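Local coordinates for endo-b-1,4-glucanase (Nasutitermes takasagoensis, PDB 1KS8), which probably hydrolyses internal beta-1,4-glucosidic bonds in cellulose and related beta-glucans as a family 9 glycosyl hydrolase, at residues Trp74-Phe79 / Phe312-Glu316; Ala160-Ile164 / Trp221-Ala225; Ala235-Tyr239 / Thr268-Tyr273; Tyr239-Gln245 / Val260-Leu264. All blocks are in the same frame, centred on the assembly; numbering follows the deposited sequence.

Interaction 1: residues Trp74-Phe79 / Phe312-Glu316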
loop_
_atom_site.group_PDB
_atom_site.type_symbol
_atom_site.label_atom_id
_atom_site.label_comp_id
_atom_site.label_asym_id
_atom_site.label_seq_id
_atom_site.Cartn_x
_atom_site.Cartn_y
_atom_site.Cartn_z
ATOM N N TRP A 74 -8.273 -1.706 -5.401
ATOM C CA TRP A 74 -8.846 -0.623 -6.195
ATOM C C TRP A 74 -8.383 -0.726 -7.651
ATOM O O TRP A 74 -9.188 -0.627 -8.581
ATOM C CB TRP A 74 -8.421 0.709 -5.575
ATOM C CG TRP A 74 -9.069 1.949 -6.114
ATOM C CD1 TRP A 74 -10.152 2.033 -6.944
ATOM C CD2 TRP A 74 -8.695 3.294 -5.802
ATOM N NE1 TRP A 74 -10.477 3.353 -7.163
ATOM C CE2 TRP A 74 -9.597 4.147 -6.474
ATOM C CE3 TRP A 74 -7.683 3.861 -5.016
ATOM C CZ2 TRP A 74 -9.517 5.542 -6.382
ATOM C CZ3 TRP A 74 -7.604 5.247 -4.925
ATOM C CH2 TRP A 74 -8.517 6.070 -5.605
ATOM N N GLY A 75 -7.085 -0.938 -7.850
ATOM C CA GLY A 75 -6.558 -1.057 -9.197
ATOM C C GLY A 75 -7.041 -2.322 -9.883
ATOM O O GLY A 75 -7.251 -2.339 -11.095
ATOM N N LEU A 76 -7.210 -3.387 -9.104
ATOM C CA LEU A 76 -7.682 -4.665 -9.626
ATOM C C LEU A 76 -9.117 -4.548 -10.123
ATOM O O LEU A 76 -9.519 -5.236 -11.064
ATOM C CB LEU A 76 -7.619 -5.740 -8.539
ATOM C CG LEU A 76 -6.538 -6.813 -8.662
ATOM C CD1 LEU A 76 -6.632 -7.750 -7.465
ATOM C CD2 LEU A 76 -6.714 -7.591 -9.958
ATOM N N ILE A 77 -9.890 -3.683 -9.479
ATOM C CA ILE A 77 -11.284 -3.477 -9.855
ATOM C C ILE A 77 -11.427 -2.598 -11.098
ATOM O O ILE A 77 -12.100 -2.974 -12.057
ATOM C CB ILE A 77 -12.077 -2.824 -8.698
ATOM C CG1 ILE A 77 -12.107 -3.765 -7.489
ATOM C CG2 ILE A 77 -13.495 -2.488 -9.160
ATOM C CD1 ILE A 77 -12.572 -3.099 -6.204
ATOM N N ASP A 78 -10.786 -1.433 -11.082
ATOM C CA ASP A 78 -10.873 -0.493 -12.197
ATOM C C ASP A 78 -10.021 -0.830 -13.414
ATOM O O ASP A 78 -10.347 -0.428 -14.534
ATOM C CB ASP A 78 -10.506 0.915 -11.719
ATOM C CG ASP A 78 -11.565 1.525 -10.826
ATOM O OD1 ASP A 78 -11.293 2.590 -10.234
ATOM O OD2 ASP A 78 -12.668 0.949 -10.723
ATOM N N PHE A 79 -8.935 -1.565 -13.205
ATOM C CA PHE A 79 -8.040 -1.905 -14.304
ATOM C C PHE A 79 -7.731 -3.396 -14.355
ATOM O O PHE A 79 -6.595 -3.810 -14.594
ATOM C CB PHE A 79 -6.761 -1.072 -14.170
ATOM C CG PHE A 79 -7.026 0.407 -14.097
ATOM C CD1 PHE A 79 -7.433 1.112 -15.228
ATOM C CD2 PHE A 79 -6.937 1.083 -12.884
ATOM C CE1 PHE A 79 -7.754 2.471 -15.149
ATOM C CE2 PHE A 79 -7.254 2.437 -12.794
ATOM C CZ PHE A 79 -7.664 3.133 -13.929
ATOM N N PHE A 312 -1.462 7.642 -10.075
ATOM C CA PHE A 312 -2.667 6.828 -10.012
ATOM C C PHE A 312 -3.917 7.689 -9.883
ATOM O O PHE A 312 -4.943 7.388 -10.490
ATOM C CB PHE A 312 -2.616 5.832 -8.856
ATOM C CG PHE A 312 -3.747 4.849 -8.884
ATOM C CD1 PHE A 312 -3.898 3.985 -9.964
ATOM C CD2 PHE A 312 -4.696 4.824 -7.869
ATOM C CE1 PHE A 312 -4.981 3.113 -10.039
ATOM C CE2 PHE A 312 -5.784 3.954 -7.935
ATOM C CZ PHE A 312 -5.925 3.100 -9.022
ATOM N N ILE A 313 -3.842 8.756 -9.091
ATOM C CA ILE A 313 -4.988 9.646 -8.947
ATOM C C ILE A 313 -5.309 10.243 -10.315
ATOM O O ILE A 313 -6.476 10.389 -10.677
ATOM C CB ILE A 313 -4.701 10.780 -7.929
ATOM C CG1 ILE A 313 -4.698 10.205 -6.508
ATOM C CG2 ILE A 313 -5.753 11.885 -8.048
ATOM C CD1 ILE A 313 -6.029 9.595 -6.070
ATOM N N MET A 314 -4.274 10.570 -11.080
ATOM C CA MET A 314 -4.468 11.138 -12.411
ATOM C C MET A 314 -5.136 10.133 -13.341
ATOM O O MET A 314 -6.012 10.492 -14.131
ATOM C CB MET A 314 -3.131 11.575 -13.005
ATOM C CG MET A 314 -2.543 12.798 -12.333
ATOM S SD MET A 314 -1.008 13.312 -13.112
ATOM C CE MET A 314 -0.331 14.364 -11.833
ATOM N N LEU A 315 -4.721 8.872 -13.251
ATOM C CA LEU A 315 -5.299 7.829 -14.087
ATOM C C LEU A 315 -6.764 7.601 -13.715
ATOM O O LEU A 315 -7.605 7.351 -14.584
ATOM C CB LEU A 315 -4.484 6.540 -13.946
ATOM C CG LEU A 315 -3.111 6.643 -14.624
ATOM C CD1 LEU A 315 -2.168 5.571 -14.094
ATOM C CD2 LEU A 315 -3.285 6.519 -16.129
ATOM N N GLU A 316 -7.075 7.704 -12.425
ATOM C CA GLU A 316 -8.449 7.531 -11.966
ATOM C C GLU A 316 -9.286 8.720 -12.428
ATOM O O GLU A 316 -10.454 8.569 -12.792
ATOM C CB GLU A 316 -8.493 7.416 -10.438
ATOM C CG GLU A 316 -8.121 6.036 -9.918
ATOM C CD GLU A 316 -9.249 5.035 -10.075
ATOM O OE1 GLU A 316 -8.980 3.815 -10.073
ATOM O OE2 GLU A 316 -10.414 5.470 -10.189
#

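Interaction 2: residues Ala160-Ile164 / Trp221-Ala225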
loop_
_atom_site.group_PDB
_atom_site.type_symbol
_atom_site.label_atom_id
_atom_site.label_comp_id
_atom_site.label_asym_id
_atom_site.label_seq_id
_atom_site.Cartn_x
_atom_site.Cartn_y
_atom_site.Cartn_z
ATOM N N ALA A 160 -13.862 -4.278 2.055
ATOM C CA ALA A 160 -14.973 -3.992 1.156
ATOM C C ALA A 160 -14.491 -4.019 -0.289
ATOM O O ALA A 160 -15.144 -4.589 -1.162
ATOM C CB ALA A 160 -15.583 -2.632 1.487
ATOM N N ALA A 161 -13.337 -3.410 -0.545
ATOM C CA ALA A 161 -12.785 -3.398 -1.895
ATOM C C ALA A 161 -12.494 -4.834 -2.324
ATOM O O ALA A 161 -12.797 -5.232 -3.451
ATOM C CB ALA A 161 -11.512 -2.561 -1.937
ATOM N N ALA A 162 -11.912 -5.616 -1.419
ATOM C CA ALA A 162 -11.601 -7.005 -1.726
ATOM C C ALA A 162 -12.869 -7.813 -2.001
ATOM O O ALA A 162 -12.862 -8.710 -2.843
ATOM C CB ALA A 162 -10.814 -7.635 -0.580
ATOM N N SER A 163 -13.959 -7.502 -1.304
ATOM C CA SER A 163 -15.199 -8.246 -1.520
ATOM C C SER A 163 -15.672 -8.074 -2.961
ATOM O O SER A 163 -16.280 -8.976 -3.535
ATOM C CB SER A 163 -16.293 -7.795 -0.538
ATOM O OG SER A 163 -16.843 -6.536 -0.886
ATOM N N ILE A 164 -15.382 -6.916 -3.547
ATOM C CA ILE A 164 -15.758 -6.650 -4.932
ATOM C C ILE A 164 -14.862 -7.480 -5.852
ATOM O O ILE A 164 -15.327 -8.103 -6.804
ATOM C CB ILE A 164 -15.602 -5.149 -5.273
ATOM C CG1 ILE A 164 -16.575 -4.325 -4.425
ATOM C CG2 ILE A 164 -15.857 -4.913 -6.759
ATOM C CD1 ILE A 164 -16.364 -2.826 -4.526
ATOM N N TRP A 221 -16.401 3.013 0.217
ATOM C CA TRP A 221 -16.104 1.670 -0.265
ATOM C C TRP A 221 -17.215 0.687 0.082
ATOM O O TRP A 221 -17.550 -0.186 -0.719
ATOM C CB TRP A 221 -14.763 1.180 0.291
ATOM C CG TRP A 221 -13.608 1.624 -0.555
ATOM C CD1 TRP A 221 -12.695 2.599 -0.265
ATOM C CD2 TRP A 221 -13.281 1.144 -1.862
ATOM N NE1 TRP A 221 -11.818 2.757 -1.315
ATOM C CE2 TRP A 221 -12.157 1.875 -2.309
ATOM C CE3 TRP A 221 -13.832 0.167 -2.704
ATOM C CZ2 TRP A 221 -11.573 1.659 -3.562
ATOM C CZ3 TRP A 221 -13.252 -0.048 -3.948
ATOM C CH2 TRP A 221 -12.133 0.697 -4.365
ATOM N N LEU A 222 -17.794 0.830 1.270
ATOM C CA LEU A 222 -18.884 -0.052 1.667
ATOM C C LEU A 222 -20.093 0.170 0.768
ATOM O O LEU A 222 -20.797 -0.775 0.426
ATOM C CB LEU A 222 -19.250 0.174 3.133
ATOM C CG LEU A 222 -18.391 -0.659 4.089
ATOM C CD1 LEU A 222 -18.579 -0.180 5.512
ATOM C CD2 LEU A 222 -18.763 -2.131 3.947
ATOM N N TYR A 223 -20.333 1.417 0.378
ATOM C CA TYR A 223 -21.453 1.697 -0.510
ATOM C C TYR A 223 -21.205 1.000 -1.845
ATOM O O TYR A 223 -22.093 0.357 -2.402
ATOM C CB TYR A 223 -21.608 3.199 -0.749
ATOM C CG TYR A 223 -22.623 3.521 -1.822
ATOM C CD1 TYR A 223 -23.956 3.131 -1.689
ATOM C CD2 TYR A 223 -22.247 4.193 -2.986
ATOM C CE1 TYR A 223 -24.890 3.400 -2.689
ATOM C CE2 TYR A 223 -23.173 4.468 -3.991
ATOM C CZ TYR A 223 -24.491 4.067 -3.836
ATOM O OH TYR A 223 -25.408 4.331 -4.828
ATOM N N ARG A 224 -19.986 1.128 -2.356
ATOM C CA ARG A 224 -19.637 0.512 -3.626
ATOM C C ARG A 224 -19.792 -1.006 -3.589
ATOM O O ARG A 224 -20.208 -1.617 -4.571
ATOM C CB ARG A 224 -18.194 0.870 -4.004
ATOM C CG ARG A 224 -17.783 0.380 -5.380
ATOM C CD ARG A 224 -16.374 0.816 -5.736
ATOM N NE ARG A 224 -16.101 0.589 -7.150
ATOM C CZ ARG A 224 -15.061 1.095 -7.801
ATOM N NH1 ARG A 224 -14.184 1.858 -7.161
ATOM N NH2 ARG A 224 -14.914 0.860 -9.098
ATOM N N ALA A 225 -19.464 -1.605 -2.448
ATOM C CA ALA A 225 -19.532 -3.054 -2.282
ATOM C C ALA A 225 -20.908 -3.618 -1.939
ATOM O O ALA A 225 -21.142 -4.819 -2.091
ATOM C CB ALA A 225 -18.530 -3.490 -1.219
HETATM O O HOH W 1 -19.111 -6.873 -2.601
#

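Interaction 3: residues Ala235-Tyr239 / Thr268-Tyr273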
loop_
_atom_site.group_PDB
_atom_site.type_symbol
_atom_site.label_atom_id
_atom_site.label_comp_id
_atom_site.label_asym_id
_atom_site.label_seq_id
_atom_site.Cartn_x
_atom_site.Cartn_y
_atom_site.Cartn_z
ATOM N N ALA A 235 -21.234 8.584 4.021
ATOM C CA ALA A 235 -20.015 9.080 3.391
ATOM C C ALA A 235 -20.121 10.563 3.044
ATOM O O ALA A 235 -19.242 11.354 3.388
ATOM C CB ALA A 235 -19.710 8.274 2.135
ATOM N N GLU A 236 -21.203 10.939 2.370
ATOM C CA GLU A 236 -21.396 12.327 1.970
ATOM C C GLU A 236 -21.681 13.261 3.139
ATOM O O GLU A 236 -21.248 14.411 3.134
ATOM C CB GLU A 236 -22.508 12.425 0.924
ATOM C CG GLU A 236 -22.167 11.704 -0.373
ATOM C CD GLU A 236 -23.051 12.117 -1.530
ATOM O OE1 GLU A 236 -24.243 11.748 -1.539
ATOM O OE2 GLU A 236 -22.548 12.821 -2.430
ATOM N N SER A 237 -22.402 12.769 4.141
ATOM C CA SER A 237 -22.705 13.583 5.312
ATOM C C SER A 237 -21.416 13.907 6.061
ATOM O O SER A 237 -21.181 15.052 6.442
ATOM C CB SER A 237 -23.675 12.847 6.241
ATOM O OG SER A 237 -24.953 12.710 5.641
ATOM N N LEU A 238 -20.576 12.894 6.267
ATOM C CA LEU A 238 -19.317 13.095 6.970
ATOM C C LEU A 238 -18.359 13.937 6.131
ATOM O O LEU A 238 -17.599 14.741 6.666
ATOM C CB LEU A 238 -18.675 11.744 7.316
ATOM C CG LEU A 238 -19.268 10.958 8.496
ATOM C CD1 LEU A 238 -19.156 11.789 9.761
ATOM C CD2 LEU A 238 -20.718 10.610 8.242
ATOM N N TYR A 239 -18.402 13.755 4.814
ATOM C CA TYR A 239 -17.540 14.519 3.918
ATOM C C TYR A 239 -17.813 16.009 4.112
ATOM O O TYR A 239 -16.885 16.815 4.194
ATOM C CB TYR A 239 -17.798 14.117 2.460
ATOM C CG TYR A 239 -16.921 14.826 1.444
ATOM C CD1 TYR A 239 -17.184 16.143 1.059
ATOM C CD2 TYR A 239 -15.819 14.185 0.879
ATOM C CE1 TYR A 239 -16.371 16.800 0.134
ATOM C CE2 TYR A 239 -15.001 14.834 -0.044
ATOM C CZ TYR A 239 -15.281 16.140 -0.411
ATOM O OH TYR A 239 -14.470 16.786 -1.319
ATOM N N THR A 268 -21.111 8.874 -7.277
ATOM C CA THR A 268 -22.248 9.791 -7.292
ATOM C C THR A 268 -22.406 10.571 -8.593
ATOM O O THR A 268 -23.491 11.077 -8.886
ATOM C CB THR A 268 -22.141 10.815 -6.153
ATOM O OG1 THR A 268 -21.027 11.684 -6.399
ATOM C CG2 THR A 268 -21.942 10.106 -4.815
ATOM N N ASN A 269 -21.323 10.676 -9.358
ATOM C CA ASN A 269 -21.323 11.410 -10.624
ATOM C C ASN A 269 -21.515 12.906 -10.373
ATOM O O ASN A 269 -21.770 13.669 -11.306
ATOM C CB ASN A 269 -22.439 10.901 -11.546
ATOM C CG ASN A 269 -22.219 11.285 -13.002
ATOM O OD1 ASN A 269 -23.170 11.379 -13.781
ATOM N ND2 ASN A 269 -20.964 11.490 -13.380
ATOM N N LYS A 270 -21.390 13.327 -9.117
ATOM C CA LYS A 270 -21.563 14.735 -8.772
ATOM C C LYS A 270 -20.389 15.592 -9.232
ATOM O O LYS A 270 -19.226 15.242 -9.026
ATOM C CB LYS A 270 -21.763 14.899 -7.265
ATOM C CG LYS A 270 -23.091 14.364 -6.758
ATOM C CD LYS A 270 -23.265 14.652 -5.279
ATOM C CE LYS A 270 -24.591 14.124 -4.765
ATOM N NZ LYS A 270 -24.787 14.472 -3.330
ATOM N N GLN A 271 -20.709 16.729 -9.845
ATOM C CA GLN A 271 -19.694 17.640 -10.361
ATOM C C GLN A 271 -18.763 18.222 -9.299
ATOM O O GLN A 271 -17.577 18.425 -9.561
ATOM C CB GLN A 271 -20.363 18.788 -11.130
ATOM C CG GLN A 271 -19.371 19.758 -11.756
ATOM C CD GLN A 271 -18.527 19.113 -12.841
ATOM O OE1 GLN A 271 -17.316 19.332 -12.916
ATOM N NE2 GLN A 271 -19.164 18.322 -13.693
ATOM N N ALA A 272 -19.289 18.488 -8.107
ATOM C CA ALA A 272 -18.488 19.068 -7.031
ATOM C C ALA A 272 -17.210 18.281 -6.745
ATOM O O ALA A 272 -16.138 18.865 -6.588
ATOM C CB ALA A 272 -19.325 19.184 -5.760
ATOM N N TYR A 273 -17.325 16.960 -6.667
ATOM C CA TYR A 273 -16.157 16.126 -6.404
ATOM C C TYR A 273 -15.179 16.209 -7.571
ATOM O O TYR A 273 -13.966 16.269 -7.373
ATOM C CB TYR A 273 -16.575 14.671 -6.189
ATOM C CG TYR A 273 -17.512 14.458 -5.021
ATOM C CD1 TYR A 273 -17.149 14.836 -3.728
ATOM C CD2 TYR A 273 -18.761 13.866 -5.208
ATOM C CE1 TYR A 273 -18.009 14.628 -2.648
ATOM C CE2 TYR A 273 -19.625 13.654 -4.139
ATOM C CZ TYR A 273 -19.244 14.036 -2.865
ATOM O OH TYR A 273 -20.096 13.820 -1.806
HETATM O O HOH W 2 -15.394 18.187 -3.240
#

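Interaction 4: residues Tyr239-Gln245 / Val260-Leu264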
loop_
_atom_site.group_PDB
_atom_site.type_symbol
_atom_site.label_atom_id
_atom_site.label_comp_id
_atom_site.label_asym_id
_atom_site.label_seq_id
_atom_site.Cartn_x
_atom_site.Cartn_y
_atom_site.Cartn_z
ATOM N N TYR A 239 -18.402 13.755 4.814
ATOM C CA TYR A 239 -17.540 14.519 3.918
ATOM C C TYR A 239 -17.813 16.009 4.112
ATOM O O TYR A 239 -16.885 16.815 4.194
ATOM C CB TYR A 239 -17.798 14.117 2.460
ATOM C CG TYR A 239 -16.921 14.826 1.444
ATOM C CD1 TYR A 239 -17.184 16.143 1.059
ATOM C CD2 TYR A 239 -15.819 14.185 0.879
ATOM C CE1 TYR A 239 -16.371 16.800 0.134
ATOM C CE2 TYR A 239 -15.001 14.834 -0.044
ATOM C CZ TYR A 239 -15.281 16.140 -0.411
ATOM O OH TYR A 239 -14.470 16.786 -1.319
ATOM N N ASP A 240 -19.092 16.367 4.190
ATOM C CA ASP A 240 -19.484 17.759 4.380
ATOM C C ASP A 240 -19.201 18.221 5.805
ATOM O O ASP A 240 -18.678 19.313 6.016
ATOM C CB ASP A 240 -20.974 17.951 4.076
ATOM C CG ASP A 240 -21.316 17.679 2.625
ATOM O OD1 ASP A 240 -20.438 17.875 1.758
ATOM O OD2 ASP A 240 -22.468 17.285 2.349
ATOM N N GLU A 241 -19.546 17.383 6.781
ATOM C CA GLU A 241 -19.331 17.712 8.187
ATOM C C GLU A 241 -17.864 18.021 8.464
ATOM O O GLU A 241 -17.534 19.014 9.116
ATOM C CB GLU A 241 -19.768 16.545 9.079
ATOM C CG GLU A 241 -19.748 16.865 10.570
ATOM C CD GLU A 241 -19.891 15.631 11.445
ATOM O OE1 GLU A 241 -20.714 14.751 11.116
ATOM O OE2 GLU A 241 -19.186 15.549 12.473
ATOM N N PHE A 242 -16.989 17.158 7.961
ATOM C CA PHE A 242 -15.551 17.301 8.154
ATOM C C PHE A 242 -14.919 18.304 7.189
ATOM O O PHE A 242 -13.754 18.670 7.339
ATOM C CB PHE A 242 -14.881 15.933 7.998
ATOM C CG PHE A 242 -15.375 14.890 8.971
ATOM C CD1 PHE A 242 -15.252 13.537 8.673
ATOM C CD2 PHE A 242 -15.938 15.258 10.190
ATOM C CE1 PHE A 242 -15.682 12.562 9.575
ATOM C CE2 PHE A 242 -16.371 14.291 11.099
ATOM C CZ PHE A 242 -16.242 12.942 10.791
ATOM N N GLY A 243 -15.689 18.743 6.196
ATOM C CA GLY A 243 -15.184 19.699 5.225
ATOM C C GLY A 243 -13.985 19.208 4.432
ATOM O O GLY A 243 -13.026 19.951 4.221
ATOM N N LEU A 244 -14.039 17.959 3.981
ATOM C CA LEU A 244 -12.941 17.376 3.215
ATOM C C LEU A 244 -12.576 18.138 1.945
ATOM O O LEU A 244 -11.450 18.035 1.463
ATOM C CB LEU A 244 -13.258 15.923 2.856
ATOM C CG LEU A 244 -12.781 14.847 3.835
ATOM C CD1 LEU A 244 -13.370 15.092 5.210
ATOM C CD2 LEU A 244 -13.183 13.477 3.314
ATOM N N GLN A 245 -13.518 18.898 1.397
ATOM C CA GLN A 245 -13.240 19.654 0.181
ATOM C C GLN A 245 -12.110 20.658 0.402
ATOM O O GLN A 245 -11.455 21.083 -0.550
ATOM C CB GLN A 245 -14.492 20.400 -0.290
ATOM C CG GLN A 245 -15.035 21.404 0.713
ATOM C CD GLN A 245 -16.132 20.827 1.585
ATOM O OE1 GLN A 245 -15.988 19.747 2.159
ATOM N NE2 GLN A 245 -17.240 21.552 1.692
ATOM N N VAL A 260 -10.652 9.744 -1.810
ATOM C CA VAL A 260 -12.055 9.845 -1.420
ATOM C C VAL A 260 -12.842 10.621 -2.470
ATOM O O VAL A 260 -13.925 10.212 -2.886
ATOM C CB VAL A 260 -12.204 10.571 -0.062
ATOM C CG1 VAL A 260 -13.664 10.922 0.192
ATOM C CG2 VAL A 260 -11.678 9.687 1.057
ATOM N N GLN A 261 -12.278 11.742 -2.899
ATOM C CA GLN A 261 -12.921 12.593 -3.887
ATOM C C GLN A 261 -13.105 11.951 -5.259
ATOM O O GLN A 261 -14.181 12.041 -5.850
ATOM C CB GLN A 261 -12.141 13.902 -4.003
ATOM C CG GLN A 261 -12.293 14.772 -2.761
ATOM C CD GLN A 261 -11.223 15.836 -2.634
ATOM O OE1 GLN A 261 -11.328 16.735 -1.796
ATOM N NE2 GLN A 261 -10.184 15.739 -3.452
ATOM N N VAL A 262 -12.073 11.293 -5.777
ATOM C CA VAL A 262 -12.212 10.671 -7.084
ATOM C C VAL A 262 -13.134 9.454 -6.991
ATOM O O VAL A 262 -13.825 9.114 -7.951
ATOM C CB VAL A 262 -10.827 10.284 -7.680
ATOM C CG1 VAL A 262 -10.281 9.035 -7.012
ATOM C CG2 VAL A 262 -10.944 10.100 -9.185
ATOM N N LEU A 263 -13.165 8.818 -5.822
ATOM C CA LEU A 263 -14.023 7.655 -5.609
ATOM C C LEU A 263 -15.482 8.120 -5.565
ATOM O O LEU A 263 -16.338 7.570 -6.258
ATOM C CB LEU A 263 -13.671 6.965 -4.285
ATOM C CG LEU A 263 -13.824 5.442 -4.158
ATOM C CD1 LEU A 263 -13.983 5.095 -2.681
ATOM C CD2 LEU A 263 -15.015 4.932 -4.944
ATOM N N LEU A 264 -15.764 9.129 -4.743
ATOM C CA LEU A 264 -17.123 9.649 -4.638
ATOM C C LEU A 264 -17.600 10.250 -5.957
ATOM O O LEU A 264 -18.789 10.202 -6.268
ATOM C CB LEU A 264 -17.222 10.690 -3.515
ATOM C CG LEU A 264 -17.255 10.106 -2.098
ATOM C CD1 LEU A 264 -17.230 11.225 -1.077
ATOM C CD2 LEU A 264 -18.506 9.252 -1.923
#

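Interaction 1: residues Trp74-Phe79 / Phe312-Glu316
Within the (alpha/alpha)6 barrel of this enzyme, helix 62-78 and helix 303-319 run nearly parallel, at 28°, with short-segment axes 12.4 Å apart. So wide a gap must be filled by large side chains, and aromatic residues do most of the filling. Phe312 presents its ring edge to the face of the Trp74 six-membered ring in a T-shaped stack, the centroids 5.0 Å apart and the planes at 86°. Its CE1 also lies 3.6 Å from CE2 of Phe79, and its CZ 4.2 Å from CA of Gly75, where the ring packs against bare backbone. Ile313 adds a methyl group, with CD1 4.3 Å from CH2 of Trp74. Leu315 O lies 4.3 Å from CZ at the edge of the Phe79 ring; the leucine side chain packs on helices 415-430 and 324-341. Glu316 brings an acid among the aromatic rings, its OE1 over one face of the Trp74 indole. Asp78, facing it, is tied through OD2 to Arg224 by a salt bridge. The closeness of its other oxygen to Glu316 suggests that one acid is protonated, plausibly so at pH 2.5: Asp78 OD1 is only 2.6 Å from Glu316 OE1.

Interaction 2: residues Ala160-Ile164 / Trp221-Ala225
Small residues let helices 149-165 and 212-226 come close: their short-segment axes are 8.6 Å apart and cross at 23° in a parallel sense. Ala160 sits at the tightest point, its CA 5.6 Å from CA of Leu222. Its methyl group CB fits among CB of Trp221, CD2 of Leu222 and CB of Ala225, each 4.1 Å away, a space that would hardly take a longer side chain. Ala161 sets its methyl over the face of the Trp221 indole, with CB 3.9 Å from the centroid of the six-membered ring and 22° off the normal, a CH-pi contact. Ser163, with chi1 in the p well, turns OG back to donate to O of Ala160 at 2.6 Å, so that the hydroxyl is satisfied by a carbonyl of its own helix. A water completes the bridge between helices, donating to Ser163 OG and to Ala225 O, both at 2.9 Å. Ile164, the bulkiest residue of the segment, closes the contact: its CD1 lies 3.6 Å from CG on the aliphatic stem of Arg224, and its CG1 is 3.8 Å from CB of Ala225. Both helices belong to the (alpha/alpha)6 barrel; helix 62-78 packs against the Ala161, Ile164 and Trp221 side chains, helix 257-268 against Trp221 and Arg224, and helix 171-190 covers Leu222 and Ser163.

Interaction 3: residues Ala235-Tyr239 / Thr268-Tyr273
Glu236 gathers two donors on one carboxylate oxygen. Tyr273 OH donates to Glu236 OE2 at 2.7 Å, and Lys270 NZ forms a salt bridge with the same OE2 at 2.9 Å, supplemented by a weak hydrogen bond from NZ to Glu236 OE1 at 3.3 Å. The long, extended lysine chain suits this solvent-exposed position, spanning the distance from its backbone to the acid, whereas the tyrosine approaches from the buried side. The same OE2 is 3.7 Å from the methyl CG2 of Thr268. That threonine also shapes the bend between helices 257-268 and 271-286: Lys270 N donates to Thr268 OG1 at 3.2 Å, forming an ST turn, while OG1 is itself bonded to O of Leu264. In the (alpha/alpha)6 fold, the contact thus joins helix 229-241 to the start of helix 271-286. Further inward, the Tyr273 edge meets the Tyr239 face in a T-shaped stack, with centroids 5.2 Å apart, planes at 87° and Tyr273 CE1 3.8 Å from Tyr239 CZ. Tyrosine serves both needs here, since each ring packs while its hydroxyl reaches a polar partner: that of Tyr239 lies 2.6 Å from a water, which donates weakly to O of Ala272 at 3.5 Å.

Interaction 4: residues Tyr239-Gln245 / Val260-Leu264
Helix 229-241 ends in a Schellman motif, after which the chain turns so that Leu244 joins Tyr239 in the contact. Leu244 N donates to Tyr239 O at 3.1 Å and Gly243 N to Asp240 O at 3.0 Å. Gly243 is the C-prime residue, its positive phi of 61° being readily adopted by glycine. Leu244 CD2 lies 4.1 Å from CG1 of Val260. The Tyr239 ring provides much of the packing: its CD2 is 4.0 Å from Val260 CG1 and 3.8 Å from Leu264 CD1, branched residues that fill the space around it, and Gln261 CG sits at its edge. Tyr239 OH stands 3.2 Å from OE1 of Gln261, a possible but unsettled hydrogen bond because the proton has another acceptor within range. Packing of an outer helix (229-241) against the following inner helix (257-268) is the basic arrangement of the (alpha/alpha)6 barrel. Here it borders the calcium site: the Leu244 side chain is about 4 Å from that of Asp213, a calcium ligand in another structure of this protein, though no calcium is bound in this model.

How the interactions relate
Interactions 1 and 2 meet directly: Asp78 OD2 and Arg224 NH2 form a 2.8 Å salt bridge, and Trp74 CD1 lies 3.5 Å from Trp221 CH2. Interaction 4 backs onto both, through Val262 CG1 at 3.6 Å from Trp74 CZ2 and Leu263 CD1 at 3.5 Å from Trp221 NE1, so helix 257-268 ties the three together. Interactions 3 and 4, their centres 6 Å apart, share Tyr239, which uses its ring face in one and its edge in the other. Interaction 3 touches neither 1 nor 2. The calcium site, empty in this model, lies nearest interaction 4: the Glu214 side chain is about 7 Å from that of Val260, 8 Å from that of Trp221 and 11 Å from that of Trp74.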